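Local coordinates for galactose-1-phosphate uridylyltransferase (Pyrobaculum aerophilum str. IM2, PDB 6K9Z), which probably transfers uridylyl groups between UDP-glucose and hexose 1-phosphates such as galactose 1-phosphate, as a zinc-binding enzyme of the HIT clan, at residues A[184-193]-A[203-211]. The protein carries 1 engineered substitution. Numbering follows the deposited sequence.
Sequences VFQNRNWKAF and EVHIYPKRH. With ZN (zinc ion), chain D.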
ATOM      1  N   VAL A 184      -6.141   2.487  24.014  1.00 18.77           N
ATOM      2  CA  VAL A 184      -5.100   1.612  24.613  1.00 18.99           C
ATOM      3  C   VAL A 184      -4.282   2.405  25.648  1.00 18.57           C
ATOM      4  O   VAL A 184      -3.759   1.780  26.568  1.00 19.03           O
ATOM      5  CB  VAL A 184      -4.214   0.953  23.560  1.00 19.11           C
ATOM      6  CG1 VAL A 184      -5.048   0.062  22.660  1.00 19.91           C
ATOM      7  CG2 VAL A 184      -3.401   1.982  22.812  1.00 18.69           C
ATOM      8  N   PHE A 185      -4.184   3.736  25.506  1.00 18.41           N
ATOM      9  CA  PHE A 185      -3.387   4.576  26.423  1.00 18.14           C
ATOM     10  C   PHE A 185      -3.832   6.020  26.286  1.00 17.68           C
ATOM     11  O   PHE A 185      -4.200   6.481  25.187  1.00 16.34           O
ATOM     12  CB  PHE A 185      -1.890   4.406  26.173  1.00 17.76           C
ATOM     13  CG  PHE A 185      -1.055   5.345  26.998  1.00 17.68           C
ATOM     14  CD1 PHE A 185      -0.867   5.105  28.348  1.00 18.91           C
ATOM     15  CD2 PHE A 185      -0.472   6.485  26.453  1.00 17.35           C
ATOM     16  CE1 PHE A 185      -0.106   5.961  29.136  1.00 18.81           C
ATOM     17  CE2 PHE A 185       0.217   7.382  27.266  1.00 17.99           C
ATOM     18  CZ  PHE A 185       0.413   7.111  28.602  1.00 18.06           C
ATOM     19  N   GLN A 186      -3.772   6.767  27.392  1.00 17.67           N
ATOM     20  CA  GLN A 186      -3.937   8.222  27.291  1.00 17.52           C
ATOM     21  C   GLN A 186      -3.153   8.852  28.414  1.00 17.11           C
ATOM     22  O   GLN A 186      -2.902   8.217  29.456  1.00 17.18           O
ATOM     23  CB  GLN A 186      -5.411   8.616  27.308  1.00 18.96           C
ATOM     24  CG  GLN A 186      -6.041   8.462  28.699  1.00 20.99           C
ATOM     25  CD  GLN A 186      -7.501   8.825  28.653  1.00 23.40           C
ATOM     26  OE1 GLN A 186      -7.854   9.887  28.159  1.00 23.75           O
ATOM     27  NE2 GLN A 186      -8.354   7.933  29.160  1.00 24.57           N
ATOM     28  N   ASN A 187      -2.746  10.081  28.149  1.00 16.25           N
ATOM     29  CA  ASN A 187      -2.117  10.961  29.163  1.00 16.36           C
ATOM     30  C   ASN A 187      -2.848  12.312  29.123  1.00 16.44           C
ATOM     31  O   ASN A 187      -3.959  12.416  28.557  1.00 16.51           O
ATOM     32  CB  ASN A 187      -0.586  10.956  29.144  1.00 16.24           C
ATOM     33  CG  ASN A 187       0.011  11.423  27.837  1.00 15.48           C
ATOM     34  OD1 ASN A 187      -0.619  12.168  27.099  1.00 14.53           O
ATOM     35  ND2 ASN A 187       1.229  10.996  27.561  1.00 15.67           N
ATOM     36  N   ARG A 188      -2.272  13.323  29.744  1.00 16.88           N
ATOM     37  CA  ARG A 188      -3.006  14.607  29.794  1.00 17.71           C
ATOM     38  C   ARG A 188      -3.147  15.181  28.399  1.00 17.79           C
ATOM     39  O   ARG A 188      -4.062  15.991  28.268  1.00 18.56           O
ATOM     40  CB  ARG A 188      -2.287  15.619  30.685  1.00 17.77           C
ATOM     41  CG  ARG A 188      -2.349  15.221  32.145  1.00 18.20           C
ATOM     42  CD  ARG A 188      -1.539  16.123  33.016  1.00 18.33           C
ATOM     43  NE  ARG A 188      -1.786  15.773  34.398  1.00 18.94           N
ATOM     44  CZ  ARG A 188      -1.496  16.551  35.421  1.00 19.78           C
ATOM     45  NH1 ARG A 188      -0.872  17.691  35.189  1.00 19.63           N
ATOM     46  NH2 ARG A 188      -1.811  16.214  36.669  1.00 20.60           N
ATOM     47  N   ASN A 189      -2.272  14.835  27.442  1.00 17.09           N
ATOM     48  CA  ASN A 189      -2.241  15.591  26.160  1.00 17.15           C
ATOM     49  C   ASN A 189      -2.527  14.692  24.952  1.00 16.77           C
ATOM     50  O   ASN A 189      -2.705  15.280  23.847  1.00 17.00           O
ATOM     51  CB  ASN A 189      -0.959  16.390  25.986  1.00 17.43           C
ATOM     52  CG  ASN A 189      -0.987  17.658  26.824  1.00 19.41           C
ATOM     53  OD1 ASN A 189      -1.874  18.472  26.598  1.00 20.87           O
ATOM     54  ND2 ASN A 189      -0.068  17.854  27.768  1.00 19.65           N
ATOM     55  N   TRP A 190      -2.541  13.374  25.122  1.00 16.48           N
ATOM     56  CA  TRP A 190      -2.601  12.404  23.978  1.00 15.99           C
ATOM     57  C   TRP A 190      -3.547  11.239  24.280  1.00 16.44           C
ATOM     58  O   TRP A 190      -3.708  10.848  25.447  1.00 16.00           O
ATOM     59  CB  TRP A 190      -1.219  11.910  23.595  1.00 15.38           C
ATOM     60  CG  TRP A 190      -0.332  13.038  23.178  1.00 14.89           C
ATOM     61  CD1 TRP A 190       0.419  13.820  24.007  1.00 15.39           C
ATOM     62  CD2 TRP A 190      -0.127  13.541  21.844  1.00 14.74           C
ATOM     63  NE1 TRP A 190       1.053  14.790  23.290  1.00 15.09           N
ATOM     64  CE2 TRP A 190       0.777  14.627  21.960  1.00 14.73           C
ATOM     65  CE3 TRP A 190      -0.467  13.079  20.563  1.00 14.22           C
ATOM     66  CZ2 TRP A 190       1.226  15.333  20.844  1.00 14.64           C
ATOM     67  CZ3 TRP A 190      -0.051  13.801  19.466  1.00 14.55           C
ATOM     68  CH2 TRP A 190       0.788  14.906  19.611  1.00 14.69           C
ATOM     69  N   LYS A 191      -4.237  10.778  23.232  1.00 16.23           N
ATOM     70  CA  LYS A 191      -5.006   9.530  23.259  1.00 17.15           C
ATOM     71  C   LYS A 191      -4.443   8.629  22.152  1.00 16.41           C
ATOM     72  O   LYS A 191      -4.315   9.092  20.991  1.00 16.37           O
ATOM     73  CB  LYS A 191      -6.469   9.804  22.906  1.00 19.37           C
ATOM     74  CG  LYS A 191      -7.337  10.261  24.011  1.00 23.49           C
ATOM     75  CD  LYS A 191      -8.814   9.831  23.659  1.00 25.66           C
ATOM     76  CE  LYS A 191      -9.747  10.059  24.793  1.00 27.69           C
ATOM     77  NZ  LYS A 191     -11.130   9.705  24.419  1.00 27.64           N
ATOM     78  N   ALA A 192      -4.180   7.383  22.490  1.00 15.39           N
ATOM     79  CA  ALA A 192      -3.785   6.316  21.554  1.00 15.07           C
ATOM     80  C   ALA A 192      -4.894   5.260  21.525  1.00 15.62           C
ATOM     81  O   ALA A 192      -5.275   4.780  22.588  1.00 16.01           O
ATOM     82  CB  ALA A 192      -2.512   5.717  22.091  1.00 14.77           C
ATOM     83  N   PHE A 193      -5.432   4.956  20.360  1.00 15.48           N
ATOM     84  CA  PHE A 193      -6.603   4.061  20.218  1.00 15.55           C
ATOM     85  C   PHE A 193      -6.427   3.272  18.931  1.00 15.40           C
ATOM     86  O   PHE A 193      -5.761   3.733  17.987  1.00 14.38           O
ATOM     87  CB  PHE A 193      -7.927   4.839  20.290  1.00 16.04           C
ATOM     88  CG  PHE A 193      -8.083   5.889  19.220  1.00 16.06           C
ATOM     89  CD1 PHE A 193      -8.633   5.571  17.994  1.00 16.09           C
ATOM     90  CD2 PHE A 193      -7.644   7.195  19.426  1.00 16.11           C
ATOM     91  CE1 PHE A 193      -8.779   6.531  17.013  1.00 16.25           C
ATOM     92  CE2 PHE A 193      -7.752   8.137  18.412  1.00 16.06           C
ATOM     93  CZ  PHE A 193      -8.358   7.810  17.225  1.00 16.28           C
ATOM     94  N   GLU A 203      -3.025  -1.792  14.659  1.00 17.45           N
ATOM     95  CA  GLU A 203      -2.961  -0.392  14.191  1.00 16.35           C
ATOM     96  C   GLU A 203      -3.394   0.512  15.340  1.00 16.17           C
ATOM     97  O   GLU A 203      -4.441   0.266  15.925  1.00 16.92           O
ATOM     98  CB  GLU A 203      -3.795  -0.214  12.924  1.00 15.99           C
ATOM     99  CG  GLU A 203      -3.794   1.242  12.440  1.00 15.87           C
ATOM    100  CD  GLU A 203      -4.334   1.383  11.022  1.00 15.80           C
ATOM    101  OE1 GLU A 203      -4.671   0.337  10.425  1.00 15.84           O
ATOM    102  OE2 GLU A 203      -4.468   2.547  10.564  1.00 16.24           O
ATOM    103  N   VAL A 204      -2.538   1.460  15.671  1.00 15.92           N
ATOM    104  CA  VAL A 204      -2.812   2.434  16.755  1.00 15.83           C
ATOM    105  C   VAL A 204      -2.590   3.831  16.205  1.00 15.42           C
ATOM    106  O   VAL A 204      -1.537   4.088  15.557  1.00 15.34           O
ATOM    107  CB  VAL A 204      -1.946   2.128  17.992  1.00 16.20           C
ATOM    108  CG1 VAL A 204      -2.250   3.163  19.085  1.00 16.51           C
ATOM    109  CG2 VAL A 204      -2.125   0.742  18.534  1.00 17.11           C
ATOM    110  N   HIS A 205      -3.569   4.717  16.406  1.00 14.67           N
ATOM    111  CA  HIS A 205      -3.438   6.157  16.056  1.00 14.35           C
ATOM    112  C   HIS A 205      -3.242   6.954  17.339  1.00 14.10           C
ATOM    113  O   HIS A 205      -3.947   6.645  18.359  1.00 14.38           O
ATOM    114  CB  HIS A 205      -4.653   6.608  15.275  1.00 14.64           C
ATOM    115  CG  HIS A 205      -4.736   6.048  13.904  1.00 14.26           C
ATOM    116  ND1 HIS A 205      -5.567   6.575  12.971  1.00 14.44           N
ATOM    117  CD2 HIS A 205      -4.121   4.973  13.353  1.00 14.83           C
ATOM    118  CE1 HIS A 205      -5.476   5.851  11.871  1.00 14.41           C
ATOM    119  NE2 HIS A 205      -4.598   4.841  12.090  1.00 14.47           N
ATOM    120  N   ILE A 206      -2.327   7.908  17.313  1.00 13.50           N
ATOM    121  CA  ILE A 206      -1.992   8.718  18.504  1.00 13.97           C
ATOM    122  C   ILE A 206      -2.357  10.159  18.124  1.00 13.92           C
ATOM    123  O   ILE A 206      -1.673  10.790  17.255  1.00 14.37           O
ATOM    124  CB  ILE A 206      -0.551   8.501  18.963  1.00 14.49           C
ATOM    125  CG1 ILE A 206      -0.287   6.999  19.204  1.00 14.81           C
ATOM    126  CG2 ILE A 206      -0.219   9.327  20.202  1.00 14.84           C
ATOM    127  CD1 ILE A 206       1.111   6.644  19.691  1.00 15.17           C
ATOM    128  N   TYR A 207      -3.322  10.710  18.841  1.00 14.25           N
ATOM    129  CA  TYR A 207      -3.838  12.072  18.565  1.00 13.84           C
ATOM    130  C   TYR A 207      -3.659  12.974  19.760  1.00 14.49           C
ATOM    131  O   TYR A 207      -3.806  12.540  20.909  1.00 14.68           O
ATOM    132  CB  TYR A 207      -5.335  12.089  18.297  1.00 14.29           C
ATOM    133  CG  TYR A 207      -5.768  11.794  16.884  1.00 14.00           C
ATOM    134  CD1 TYR A 207      -5.945  10.490  16.430  1.00 14.11           C
ATOM    135  CD2 TYR A 207      -6.132  12.824  16.044  1.00 14.00           C
ATOM    136  CE1 TYR A 207      -6.419  10.241  15.148  1.00 14.18           C
ATOM    137  CE2 TYR A 207      -6.596  12.595  14.772  1.00 14.10           C
ATOM    138  CZ  TYR A 207      -6.764  11.302  14.320  1.00 14.26           C
ATOM    139  OH  TYR A 207      -7.239  11.125  13.048  1.00 14.07           O
ATOM    140  N   PRO A 208      -3.381  14.262  19.518  1.00 14.28           N
ATOM    141  CA  PRO A 208      -3.400  15.228  20.614  1.00 15.51           C
ATOM    142  C   PRO A 208      -4.861  15.520  20.980  1.00 16.36           C
ATOM    143  O   PRO A 208      -5.759  15.560  20.111  1.00 16.98           O
ATOM    144  CB  PRO A 208      -2.677  16.438  20.006  1.00 15.06           C
ATOM    145  CG  PRO A 208      -3.057  16.389  18.531  1.00 15.05           C
ATOM    146  CD  PRO A 208      -3.190  14.902  18.212  1.00 14.41           C
ATOM    147  N   LYS A 209      -5.090  15.703  22.287  1.00 17.42           N
ATOM    148  CA  LYS A 209      -6.444  15.985  22.801  1.00 18.83           C
ATOM    149  C   LYS A 209      -6.836  17.414  22.396  1.00 20.14           C
ATOM    150  O   LYS A 209      -8.022  17.650  22.242  1.00 21.50           O
ATOM    151  CB  LYS A 209      -6.453  15.783  24.314  1.00 19.49           C
ATOM    152  CG  LYS A 209      -6.477  14.314  24.716  1.00 20.21           C
ATOM    153  CD  LYS A 209      -6.255  14.086  26.208  1.00 21.04           C
ATOM    154  CE  LYS A 209      -6.590  12.668  26.622  1.00 21.19           C
ATOM    155  NZ  LYS A 209      -6.662  12.528  28.101  1.00 22.12           N
ATOM    156  N   ARG A 210      -5.879  18.332  22.350  1.00 20.28           N
ATOM    157  CA  ARG A 210      -6.103  19.690  21.818  1.00 21.75           C
ATOM    158  C   ARG A 210      -5.996  19.625  20.301  1.00 20.01           C
ATOM    159  O   ARG A 210      -5.178  18.853  19.815  1.00 18.99           O
ATOM    160  CB  ARG A 210      -5.158  20.707  22.466  1.00 25.24           C
ATOM    161  CG  ARG A 210      -5.657  21.162  23.830  1.00 31.36           C
ATOM    162  CD  ARG A 210      -4.749  22.251  24.369  1.00 36.21           C
ATOM    163  NE  ARG A 210      -3.600  21.523  24.897  1.00 42.37           N
ATOM    164  CZ  ARG A 210      -2.639  22.027  25.664  1.00 42.86           C
ATOM    165  NH1 ARG A 210      -1.673  21.228  26.091  1.00 39.48           N
ATOM    166  NH2 ARG A 210      -2.647  23.315  25.987  1.00 45.88           N
ATOM    167  N   HIS A 211      -6.844  20.371  19.610  1.00 18.73           N
ATOM    168  CA  HIS A 211      -6.755  20.451  18.123  1.00 18.55           C
ATOM    169  C   HIS A 211      -5.419  21.094  17.776  1.00 18.21           C
ATOM    170  O   HIS A 211      -5.215  22.299  18.065  1.00 18.07           O
ATOM    171  CB  HIS A 211      -7.920  21.228  17.510  1.00 18.97           C
ATOM    172  CG  HIS A 211      -7.862  21.262  16.012  1.00 18.61           C
ATOM    173  ND1 HIS A 211      -8.504  20.302  15.206  1.00 18.53           N
ATOM    174  CD2 HIS A 211      -7.208  22.115  15.179  1.00 18.50           C
ATOM    175  CE1 HIS A 211      -8.279  20.649  13.923  1.00 18.09           C
ATOM    176  NE2 HIS A 211      -7.480  21.738  13.887  1.00 18.18           N
TER
HETATM  177 ZN    ZN D 402      -9.504  18.532  15.632  1.00 18.40          ZN
HETATM  178  O   HOH W   1      -2.983  18.103  23.200  1.00 19.91           O
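Strands 190-193 and 203-208 pair antiparallel as a beta hairpin near one end of the half-barrel sheet, within the C-terminal GalT domain. Lys191 and Tyr207 form one hydrogen-bonded pair, Tyr207 N reaching Lys191 O at 2.9 Å and 174°; Phe193 and His205 form the next. Trp190 and Ala192 face helix 220-240; Ile206 shares their side of the sheet, its CG1 against Ala192 CB. The Trp190 indole lies across Pro208, whose CB sits 3.8 Å from the centroid of the six-membered ring, a CH-pi contact over the face, while Glu222 O takes the indole NE1. On the other face of the sheet Phe193 and Tyr207 lie nearly parallel, planes 15° apart, but slid so far that the rings barely overlap; the nearest atoms are CE2 of Phe193 and CD1 of Tyr207, 3.6 Å apart. Tyr207 OH bonds to His172.

Beyond the strand, Lys209 N donates to Asn189 O, and its side chain runs back over the turn between strands 184-186 and 190-193. With CG beside the backbone N (chi1 -76°) and the chain extended after it, NZ arrives at Asn187 O at 2.7 Å and at Gln186 OE1 at 2.9 Å. An alanine here is likely to leave Asn187 O and Gln186 OE1 without their ammonium donor. Arg210 NH1 holds Asn189 OD1 at 2.8 Å from above the amide plane; Asp225 takes ND2. These bonds from Lys209 and Arg210 to the turn probably limit the freedom of the segment leading to His211, whose ND1 binds zinc at 2.1 Å alongside Cys170, Cys173 and His264.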